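PDB 1WBA: albumin-1 from Psophocarpus tetragonolobus, which serves as a 2S seed storage protein, a nutrient reservoir built on the fold of the leguminous Kunitz-type protease inhibitors. Local coordinates for residues 3-13 and 120-130; 98-106 and 153-161. All coordinates share one frame; numbering follows the deposited sequence.

Contact 1: 3-13 and 120-130; sequences DPVYDAEGNKL and IQKGSNTPRTY
In this Kunitz-type beta-trefoil, the N-terminal arm that leads into strand 17-23 is laid against the hairpin of strands 116-122 and 130-136, and the Tyr130 ring is where they meet. Val5 sets CG1 over the middle of one ring face, 3.7 Å from the centroid, a CH-pi contact only 8° off the normal. With CG1 anti to the backbone N (chi1 177°), the other methyl, CG2, is left to pack on Ile120 CG2 at 3.7 Å, and one valine touches a residue of each strand. The phenol end is held by the arm's backbone: Tyr6 N donates to Tyr130 OH over 3.0 Å, and that hydroxyl donates in turn to a water that hydrogen-bonds onward, as donor, to Pro4 O. A second water donates to both Tyr6 O and Arg128 O, tying the two backbones together.

Toward the solvent, Lys122 NZ forms a salt bridge with Asp3 OD2 at 2.7 Å, meeting the anti lone pair of that oxygen; Glu74 is a second acidic partner of the same ammonium. At the other end Arg128 lies along the type I turn Asp7 to Gly10. Asp7 OD1 braces this turn from within, taking Glu9 N and Asn11 N from opposite faces of its carboxylate, the first of these bonds making an Asx turn. Arg128 runs extended from CG to NE, which brings its guanidinium flat over the turn, with Gly10 CA 3.4 Å above the centre of the plane. From there Arg128 NH1 donates to Ala8 O at 3.2 Å, reaching it from above the carbonyl plane, with an N-H...O angle of 141°.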
loop_
_atom_site.group_PDB
_atom_site.type_symbol
_atom_site.label_atom_id
_atom_site.label_comp_id
_atom_site.label_asym_id
_atom_site.label_seq_id
_atom_site.Cartn_x
_atom_site.Cartn_y
_atom_site.Cartn_z
ATOM N N ASP A 3 -17.129 8.642 3.126
ATOM C CA ASP A 3 -17.492 7.982 1.880
ATOM C C ASP A 3 -16.867 6.609 1.729
ATOM O O ASP A 3 -15.755 6.387 2.184
ATOM C CB ASP A 3 -17.027 8.817 0.688
ATOM C CG ASP A 3 -17.776 10.120 0.556
ATOM O OD1 ASP A 3 -18.961 10.188 0.949
ATOM O OD2 ASP A 3 -17.169 11.081 0.045
ATOM N N PRO A 4 -17.606 5.655 1.136
ATOM C CA PRO A 4 -17.030 4.326 0.954
ATOM C C PRO A 4 -16.055 4.439 -0.225
ATOM O O PRO A 4 -16.189 5.335 -1.053
ATOM C CB PRO A 4 -18.256 3.460 0.614
ATOM C CG PRO A 4 -19.160 4.413 -0.084
ATOM C CD PRO A 4 -19.027 5.683 0.722
ATOM N N VAL A 5 -15.021 3.608 -0.232
ATOM C CA VAL A 5 -14.053 3.595 -1.318
ATOM C C VAL A 5 -14.662 2.699 -2.404
ATOM O O VAL A 5 -15.273 1.674 -2.088
ATOM C CB VAL A 5 -12.722 2.996 -0.839
ATOM C CG1 VAL A 5 -11.733 2.907 -2.002
ATOM C CG2 VAL A 5 -12.168 3.839 0.324
ATOM N N TYR A 6 -14.532 3.094 -3.667
ATOM C CA TYR A 6 -15.093 2.318 -4.773
ATOM C C TYR A 6 -14.031 1.635 -5.603
ATOM O O TYR A 6 -12.942 2.182 -5.766
ATOM C CB TYR A 6 -15.898 3.229 -5.712
ATOM C CG TYR A 6 -17.245 3.601 -5.163
ATOM C CD1 TYR A 6 -18.348 2.765 -5.343
ATOM C CD2 TYR A 6 -17.406 4.750 -4.399
ATOM C CE1 TYR A 6 -19.579 3.062 -4.761
ATOM C CE2 TYR A 6 -18.628 5.056 -3.819
ATOM C CZ TYR A 6 -19.710 4.204 -4.005
ATOM O OH TYR A 6 -20.911 4.522 -3.421
ATOM N N ASP A 7 -14.338 0.447 -6.115
ATOM C CA ASP A 7 -13.404 -0.243 -6.995
ATOM C C ASP A 7 -13.534 0.361 -8.412
ATOM O O ASP A 7 -14.408 1.194 -8.676
ATOM C CB ASP A 7 -13.585 -1.784 -6.968
ATOM C CG ASP A 7 -14.960 -2.260 -7.485
ATOM O OD1 ASP A 7 -15.605 -1.597 -8.324
ATOM O OD2 ASP A 7 -15.378 -3.338 -7.053
ATOM N N ALA A 8 -12.677 -0.076 -9.323
ATOM C CA ALA A 8 -12.679 0.450 -10.673
ATOM C C ALA A 8 -13.998 0.231 -11.419
ATOM O O ALA A 8 -14.240 0.871 -12.428
ATOM C CB ALA A 8 -11.509 -0.138 -11.458
ATOM N N GLU A 9 -14.822 -0.691 -10.942
ATOM C CA GLU A 9 -16.101 -0.976 -11.568
ATOM C C GLU A 9 -17.246 -0.198 -10.945
ATOM O O GLU A 9 -18.384 -0.304 -11.393
ATOM C CB GLU A 9 -16.399 -2.467 -11.512
ATOM C CG GLU A 9 -15.403 -3.311 -12.278
ATOM C CD GLU A 9 -15.642 -4.794 -12.084
ATOM O OE1 GLU A 9 -15.114 -5.367 -11.105
ATOM O OE2 GLU A 9 -16.371 -5.386 -12.909
ATOM N N GLY A 10 -16.949 0.596 -9.923
ATOM C CA GLY A 10 -17.995 1.385 -9.294
ATOM C C GLY A 10 -18.766 0.714 -8.180
ATOM O O GLY A 10 -19.847 1.141 -7.822
ATOM N N ASN A 11 -18.238 -0.373 -7.647
ATOM C CA ASN A 11 -18.878 -1.030 -6.528
ATOM C C ASN A 11 -18.067 -0.698 -5.268
ATOM O O ASN A 11 -16.877 -0.417 -5.358
ATOM C CB ASN A 11 -18.904 -2.533 -6.745
ATOM C CG ASN A 11 -19.727 -2.923 -7.941
ATOM O OD1 ASN A 11 -19.239 -3.587 -8.843
ATOM N ND2 ASN A 11 -20.976 -2.496 -7.967
ATOM N N LYS A 12 -18.714 -0.680 -4.105
ATOM C CA LYS A 12 -17.999 -0.400 -2.861
ATOM C C LYS A 12 -17.008 -1.518 -2.556
ATOM O O LYS A 12 -17.276 -2.694 -2.829
ATOM C CB LYS A 12 -18.957 -0.278 -1.687
ATOM C CG LYS A 12 -19.958 0.837 -1.816
ATOM C CD LYS A 12 -20.834 0.779 -0.599
ATOM C CE LYS A 12 -21.989 1.729 -0.664
ATOM N NZ LYS A 12 -22.836 1.534 0.549
ATOM N N LEU A 13 -15.858 -1.141 -2.007
ATOM C CA LEU A 13 -14.845 -2.115 -1.650
ATOM C C LEU A 13 -15.412 -2.942 -0.509
ATOM O O LEU A 13 -16.121 -2.421 0.344
ATOM C CB LEU A 13 -13.571 -1.413 -1.182
ATOM C CG LEU A 13 -12.314 -1.579 -2.031
ATOM C CD1 LEU A 13 -12.574 -1.099 -3.435
ATOM C CD2 LEU A 13 -11.155 -0.829 -1.401
ATOM N N ILE A 120 -7.230 5.351 3.158
ATOM C CA ILE A 120 -7.465 5.685 1.758
ATOM C C ILE A 120 -8.282 6.965 1.681
ATOM O O ILE A 120 -9.198 7.160 2.490
ATOM C CB ILE A 120 -8.310 4.576 1.061
ATOM C CG1 ILE A 120 -7.554 3.244 1.038
ATOM C CG2 ILE A 120 -8.698 5.016 -0.335
ATOM C CD1 ILE A 120 -8.409 2.028 0.692
ATOM N N GLN A 121 -7.940 7.838 0.734
ATOM C CA GLN A 121 -8.669 9.083 0.501
ATOM C C GLN A 121 -8.767 9.260 -1.003
ATOM O O GLN A 121 -7.990 8.652 -1.733
ATOM C CB GLN A 121 -7.915 10.281 1.047
ATOM C CG GLN A 121 -8.050 10.495 2.510
ATOM C CD GLN A 121 -7.540 11.846 2.922
ATOM O OE1 GLN A 121 -7.043 12.621 2.104
ATOM N NE2 GLN A 121 -7.619 12.130 4.196
ATOM N N LYS A 122 -9.723 10.060 -1.474
ATOM C CA LYS A 122 -9.860 10.327 -2.904
ATOM C C LYS A 122 -8.521 10.861 -3.378
ATOM O O LYS A 122 -7.932 11.715 -2.715
ATOM C CB LYS A 122 -10.917 11.392 -3.162
ATOM C CG LYS A 122 -12.309 10.887 -3.002
ATOM C CD LYS A 122 -13.324 11.979 -3.266
ATOM C CE LYS A 122 -14.717 11.505 -2.853
ATOM N NZ LYS A 122 -14.845 11.316 -1.364
ATOM N N GLY A 123 -8.059 10.375 -4.522
ATOM C CA GLY A 123 -6.764 10.777 -5.041
ATOM C C GLY A 123 -6.772 11.884 -6.074
ATOM O O GLY A 123 -5.759 12.571 -6.232
ATOM N N SER A 124 -7.870 12.035 -6.811
ATOM C CA SER A 124 -7.969 13.086 -7.823
ATOM C C SER A 124 -9.420 13.388 -8.138
ATOM O O SER A 124 -10.342 12.817 -7.549
ATOM C CB SER A 124 -7.226 12.699 -9.116
ATOM O OG SER A 124 -7.922 11.724 -9.878
ATOM N N ASN A 125 -9.616 14.299 -9.075
ATOM C CA ASN A 125 -10.965 14.660 -9.464
ATOM C C ASN A 125 -11.575 13.527 -10.294
ATOM O O ASN A 125 -12.799 13.388 -10.376
ATOM C CB ASN A 125 -10.975 16.015 -10.193
ATOM C CG ASN A 125 -10.742 17.188 -9.238
ATOM O OD1 ASN A 125 -10.953 17.067 -8.028
ATOM N ND2 ASN A 125 -10.290 18.321 -9.773
ATOM N N THR A 126 -10.714 12.708 -10.892
ATOM C CA THR A 126 -11.175 11.570 -11.664
ATOM C C THR A 126 -11.832 10.584 -10.694
ATOM O O THR A 126 -11.254 10.222 -9.673
ATOM C CB THR A 126 -10.010 10.869 -12.366
ATOM O OG1 THR A 126 -9.284 11.829 -13.143
ATOM C CG2 THR A 126 -10.524 9.757 -13.273
ATOM N N PRO A 127 -13.065 10.161 -11.001
ATOM C CA PRO A 127 -13.822 9.220 -10.172
ATOM C C PRO A 127 -13.118 7.884 -9.981
ATOM O O PRO A 127 -12.450 7.391 -10.891
ATOM C CB PRO A 127 -15.107 9.025 -10.973
ATOM C CG PRO A 127 -15.249 10.334 -11.695
ATOM C CD PRO A 127 -13.853 10.583 -12.169
ATOM N N ARG A 128 -13.316 7.293 -8.805
ATOM C CA ARG A 128 -12.739 5.994 -8.462
ATOM C C ARG A 128 -11.210 5.989 -8.409
ATOM O O ARG A 128 -10.576 4.937 -8.571
ATOM C CB ARG A 128 -13.257 4.904 -9.418
ATOM C CG ARG A 128 -14.773 4.853 -9.542
ATOM C CD ARG A 128 -15.235 4.011 -10.730
ATOM N NE ARG A 128 -16.670 4.180 -10.954
ATOM C CZ ARG A 128 -17.368 3.625 -11.948
ATOM N NH1 ARG A 128 -16.778 2.845 -12.846
ATOM N NH2 ARG A 128 -18.681 3.812 -12.015
ATOM N N THR A 129 -10.621 7.168 -8.235
ATOM C CA THR A 129 -9.180 7.261 -8.104
ATOM C C THR A 129 -8.891 7.616 -6.622
ATOM O O THR A 129 -9.573 8.453 -6.019
ATOM C CB THR A 129 -8.546 8.277 -9.085
ATOM O OG1 THR A 129 -9.007 9.596 -8.790
ATOM C CG2 THR A 129 -8.876 7.908 -10.525
ATOM N N TYR A 130 -7.886 6.968 -6.043
ATOM C CA TYR A 130 -7.545 7.155 -4.639
ATOM C C TYR A 130 -6.059 7.275 -4.386
ATOM O O TYR A 130 -5.252 7.072 -5.277
ATOM C CB TYR A 130 -8.066 5.944 -3.857
ATOM C CG TYR A 130 -9.551 5.865 -3.925
ATOM C CD1 TYR A 130 -10.329 6.586 -3.032
ATOM C CD2 TYR A 130 -10.182 5.169 -4.949
ATOM C CE1 TYR A 130 -11.702 6.624 -3.147
ATOM C CE2 TYR A 130 -11.569 5.193 -5.084
ATOM C CZ TYR A 130 -12.321 5.928 -4.175
ATOM O OH TYR A 130 -13.688 5.949 -4.264
HETATM O O HOH W 1 -14.963 7.389 -2.388
HETATM O O HOH W 2 -10.755 2.179 -7.645
#

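Contact 2: 98-106 and 153-161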
loop_
_atom_site.group_PDB
_atom_site.type_symbol
_atom_site.label_atom_id
_atom_site.label_comp_id
_atom_site.label_asym_id
_atom_site.label_seq_id
_atom_site.Cartn_x
_atom_site.Cartn_y
_atom_site.Cartn_z
ATOM N N GLN A 98 17.329 3.517 7.547
ATOM C CA GLN A 98 18.512 4.363 7.539
ATOM C C GLN A 98 19.342 4.060 6.285
ATOM O O GLN A 98 19.580 2.899 5.962
ATOM C CB GLN A 98 19.348 4.101 8.803
ATOM C CG GLN A 98 20.511 5.070 9.004
ATOM C CD GLN A 98 21.401 4.645 10.147
ATOM O OE1 GLN A 98 21.923 3.526 10.149
ATOM N NE2 GLN A 98 21.554 5.513 11.145
ATOM N N PRO A 99 19.744 5.094 5.530
ATOM C CA PRO A 99 19.512 6.525 5.743
ATOM C C PRO A 99 18.462 7.075 4.784
ATOM O O PRO A 99 18.300 8.284 4.671
ATOM C CB PRO A 99 20.858 7.122 5.408
ATOM C CG PRO A 99 21.253 6.314 4.202
ATOM C CD PRO A 99 20.827 4.889 4.543
ATOM N N ASP A 100 17.748 6.175 4.122
ATOM C CA ASP A 100 16.742 6.541 3.132
ATOM C C ASP A 100 15.511 7.236 3.659
ATOM O O ASP A 100 15.054 8.191 3.053
ATOM C CB ASP A 100 16.315 5.309 2.335
ATOM C CG ASP A 100 17.479 4.633 1.658
ATOM O OD1 ASP A 100 18.292 5.346 1.042
ATOM O OD2 ASP A 100 17.601 3.403 1.770
ATOM N N GLY A 101 14.930 6.702 4.725
ATOM C CA GLY A 101 13.731 7.276 5.301
ATOM C C GLY A 101 12.676 6.190 5.411
ATOM O O GLY A 101 12.981 5.012 5.202
ATOM N N GLN A 102 11.441 6.586 5.721
ATOM C CA GLN A 102 10.331 5.638 5.851
ATOM C C GLN A 102 9.874 5.130 4.488
ATOM O O GLN A 102 9.581 5.924 3.585
ATOM C CB GLN A 102 9.166 6.275 6.613
ATOM C CG GLN A 102 9.596 6.788 7.974
ATOM C CD GLN A 102 8.455 7.219 8.880
ATOM O OE1 GLN A 102 8.681 7.561 10.033
ATOM N NE2 GLN A 102 7.231 7.182 8.376
ATOM N N GLN A 103 9.871 3.808 4.338
ATOM C CA GLN A 103 9.506 3.153 3.086
ATOM C C GLN A 103 8.763 1.887 3.396
ATOM O O GLN A 103 8.847 1.375 4.519
ATOM C CB GLN A 103 10.756 2.758 2.309
ATOM C CG GLN A 103 11.838 3.778 2.334
ATOM C CD GLN A 103 12.959 3.430 1.402
ATOM O OE1 GLN A 103 13.433 2.296 1.374
ATOM N NE2 GLN A 103 13.384 4.406 0.607
ATOM N N LEU A 104 8.085 1.344 2.392
ATOM C CA LEU A 104 7.326 0.110 2.584
ATOM C C LEU A 104 8.174 -1.152 2.419
ATOM O O LEU A 104 8.874 -1.326 1.422
ATOM C CB LEU A 104 6.110 0.039 1.653
ATOM C CG LEU A 104 5.084 1.172 1.701
ATOM C CD1 LEU A 104 3.806 0.701 1.038
ATOM C CD2 LEU A 104 4.801 1.570 3.111
ATOM N N LYS A 105 8.088 -2.032 3.408
ATOM C CA LYS A 105 8.825 -3.283 3.401
ATOM C C LYS A 105 7.889 -4.384 3.873
ATOM O O LYS A 105 6.859 -4.115 4.511
ATOM C CB LYS A 105 9.995 -3.219 4.394
ATOM C CG LYS A 105 11.040 -2.125 4.146
ATOM C CD LYS A 105 11.919 -2.466 2.952
ATOM C CE LYS A 105 13.230 -1.666 2.990
ATOM N NZ LYS A 105 14.010 -1.902 1.739
ATOM N N LEU A 106 8.241 -5.625 3.564
ATOM C CA LEU A 106 7.453 -6.752 4.050
ATOM C C LEU A 106 7.670 -6.729 5.571
ATOM O O LEU A 106 8.786 -6.483 6.044
ATOM C CB LEU A 106 7.959 -8.072 3.464
ATOM C CG LEU A 106 7.712 -8.288 1.968
ATOM C CD1 LEU A 106 8.011 -9.734 1.635
ATOM C CD2 LEU A 106 6.277 -7.949 1.598
ATOM N N LYS A 153 14.594 1.142 -9.272
ATOM C CA LYS A 153 13.393 0.565 -8.682
ATOM C C LYS A 153 12.532 1.703 -8.139
ATOM O O LYS A 153 13.057 2.709 -7.627
ATOM C CB LYS A 153 13.729 -0.438 -7.572
ATOM C CG LYS A 153 14.697 -1.580 -7.962
ATOM C CD LYS A 153 14.317 -2.333 -9.256
ATOM C CE LYS A 153 12.952 -3.021 -9.159
ATOM N NZ LYS A 153 12.493 -3.744 -10.406
ATOM N N LYS A 154 11.218 1.581 -8.310
ATOM C CA LYS A 154 10.294 2.606 -7.847
ATOM C C LYS A 154 9.755 2.283 -6.460
ATOM O O LYS A 154 8.660 1.743 -6.316
ATOM C CB LYS A 154 9.172 2.779 -8.859
ATOM C CG LYS A 154 9.702 3.313 -10.157
ATOM C CD LYS A 154 8.593 3.664 -11.117
ATOM C CE LYS A 154 9.170 4.100 -12.461
ATOM N NZ LYS A 154 10.335 5.035 -12.261
ATOM N N ARG A 155 10.534 2.640 -5.446
ATOM C CA ARG A 155 10.177 2.375 -4.064
ATOM C C ARG A 155 8.986 3.202 -3.590
ATOM O O ARG A 155 8.800 4.343 -4.014
ATOM C CB ARG A 155 11.367 2.662 -3.154
ATOM C CG ARG A 155 12.650 1.928 -3.522
ATOM C CD ARG A 155 13.632 2.084 -2.398
ATOM N NE ARG A 155 14.986 1.672 -2.748
ATOM C CZ ARG A 155 15.974 1.584 -1.863
ATOM N NH1 ARG A 155 15.729 1.861 -0.589
ATOM N NH2 ARG A 155 17.210 1.294 -2.255
ATOM N N LEU A 156 8.156 2.595 -2.747
ATOM C CA LEU A 156 7.003 3.279 -2.176
ATOM C C LEU A 156 7.511 3.880 -0.877
ATOM O O LEU A 156 7.917 3.157 0.034
ATOM C CB LEU A 156 5.864 2.292 -1.915
ATOM C CG LEU A 156 5.153 1.728 -3.152
ATOM C CD1 LEU A 156 3.953 0.933 -2.736
ATOM C CD2 LEU A 156 4.692 2.828 -4.033
ATOM N N VAL A 157 7.565 5.205 -0.832
ATOM C CA VAL A 157 8.057 5.917 0.339
ATOM C C VAL A 157 6.949 6.689 1.065
ATOM O O VAL A 157 5.920 7.043 0.478
ATOM C CB VAL A 157 9.227 6.852 -0.016
ATOM C CG1 VAL A 157 10.337 6.052 -0.686
ATOM C CG2 VAL A 157 8.773 7.971 -0.923
ATOM N N VAL A 158 7.171 6.947 2.346
ATOM C CA VAL A 158 6.192 7.641 3.163
ATOM C C VAL A 158 6.739 8.964 3.694
ATOM O O VAL A 158 7.758 8.992 4.385
ATOM C CB VAL A 158 5.763 6.747 4.368
ATOM C CG1 VAL A 158 4.708 7.435 5.230
ATOM C CG2 VAL A 158 5.228 5.416 3.874
ATOM N N SER A 159 6.082 10.062 3.344
ATOM C CA SER A 159 6.477 11.360 3.851
ATOM C C SER A 159 5.367 12.375 3.640
ATOM O O SER A 159 4.457 12.172 2.826
ATOM C CB SER A 159 7.794 11.850 3.229
ATOM O OG SER A 159 7.601 12.487 1.987
ATOM N N TYR A 160 5.419 13.439 4.437
ATOM C CA TYR A 160 4.450 14.534 4.361
ATOM C C TYR A 160 4.530 15.189 2.988
ATOM O O TYR A 160 3.537 15.650 2.437
ATOM C CB TYR A 160 4.800 15.609 5.405
ATOM C CG TYR A 160 4.607 15.209 6.848
ATOM C CD1 TYR A 160 3.427 14.597 7.270
ATOM C CD2 TYR A 160 5.590 15.481 7.805
ATOM C CE1 TYR A 160 3.224 14.265 8.598
ATOM C CE2 TYR A 160 5.394 15.158 9.148
ATOM C CZ TYR A 160 4.205 14.547 9.533
ATOM O OH TYR A 160 3.988 14.211 10.852
ATOM N N GLN A 161 5.731 15.184 2.429
ATOM C CA GLN A 161 5.988 15.839 1.160
ATOM C C GLN A 161 5.945 14.981 -0.102
ATOM O O GLN A 161 6.133 15.498 -1.206
ATOM C CB GLN A 161 7.310 16.620 1.270
HETATM O O HOH W 3 18.579 1.279 0.249
#
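Arg155 NH1 is shared by two side chains of the 98-106 segment. Its sounder bond goes to Gln103 OE1, 3.1 Å away: the oxygen lies in the guanidinium plane and offers a lone pair in its own carbonyl plane, although the amide and guanidinium planes are turned 73° apart. The other partner is Asp100 OD2, a weak, long salt bridge at 3.4 Å with the carboxylate nearly perpendicular to the guanidinium. A water bridges the same pair, donating to Asp100 OD2 and accepting from Arg155 NH2, while NE makes a salt bridge to Asp149. Arg155 reaches this site with its chain extended from CG to NE.

Beneath the polar cluster the backbones of strands 103-106 and 154-159 cross at 119° and join in a single beta bridge, Gln103 with Val157. Val158 N donates to Gln102 O at 2.9 Å, almost straight at 174°, and Leu104 N to Leu156 O at 3.0 Å. Leu104 straddles the crossing, CD1 against Leu156 CD1 at 3.8 Å and CD2 against Val158 CG2 at 3.9 Å, with Ile46 of the neighbouring strand beside both leucines. Gln103 itself lies alongside Val157, Gln103 NE2 3.7 Å from Val157 CG1; an alanine here would probably deprive Arg155 NH1 of its in-plane acceptor and uncover that valine methyl. The chemistry thus divides: Leu104, Leu156 and Val158 pack as the apolar side, and Arg155 probably has its charge partly offset by Asp149 and, more weakly, Asp100, with Lys105 close by.

In the fold
Contacts 1 and 2 sit on opposite sides of the chain's centre, their own centres 24 Å apart and their nearest atoms about 11 Å apart, so neither touches the other. Both reach the large antiparallel sheet: strand 116-122 of contact 1 is linked through 130-136 and 142-148 to strand 154-159 of contact 2. Along the sequence their segments alternate, 3-13, 98-106, 120-130, 153-161, so the two pairings overlap along the chain. Contact 1 joins the N-terminal arm to 120-130, whereas contact 2, nearer the centre, joins the middle of the chain to 153-161: strand 103-106, paired with 92-97, bridges there to the larger sheet at 154-159.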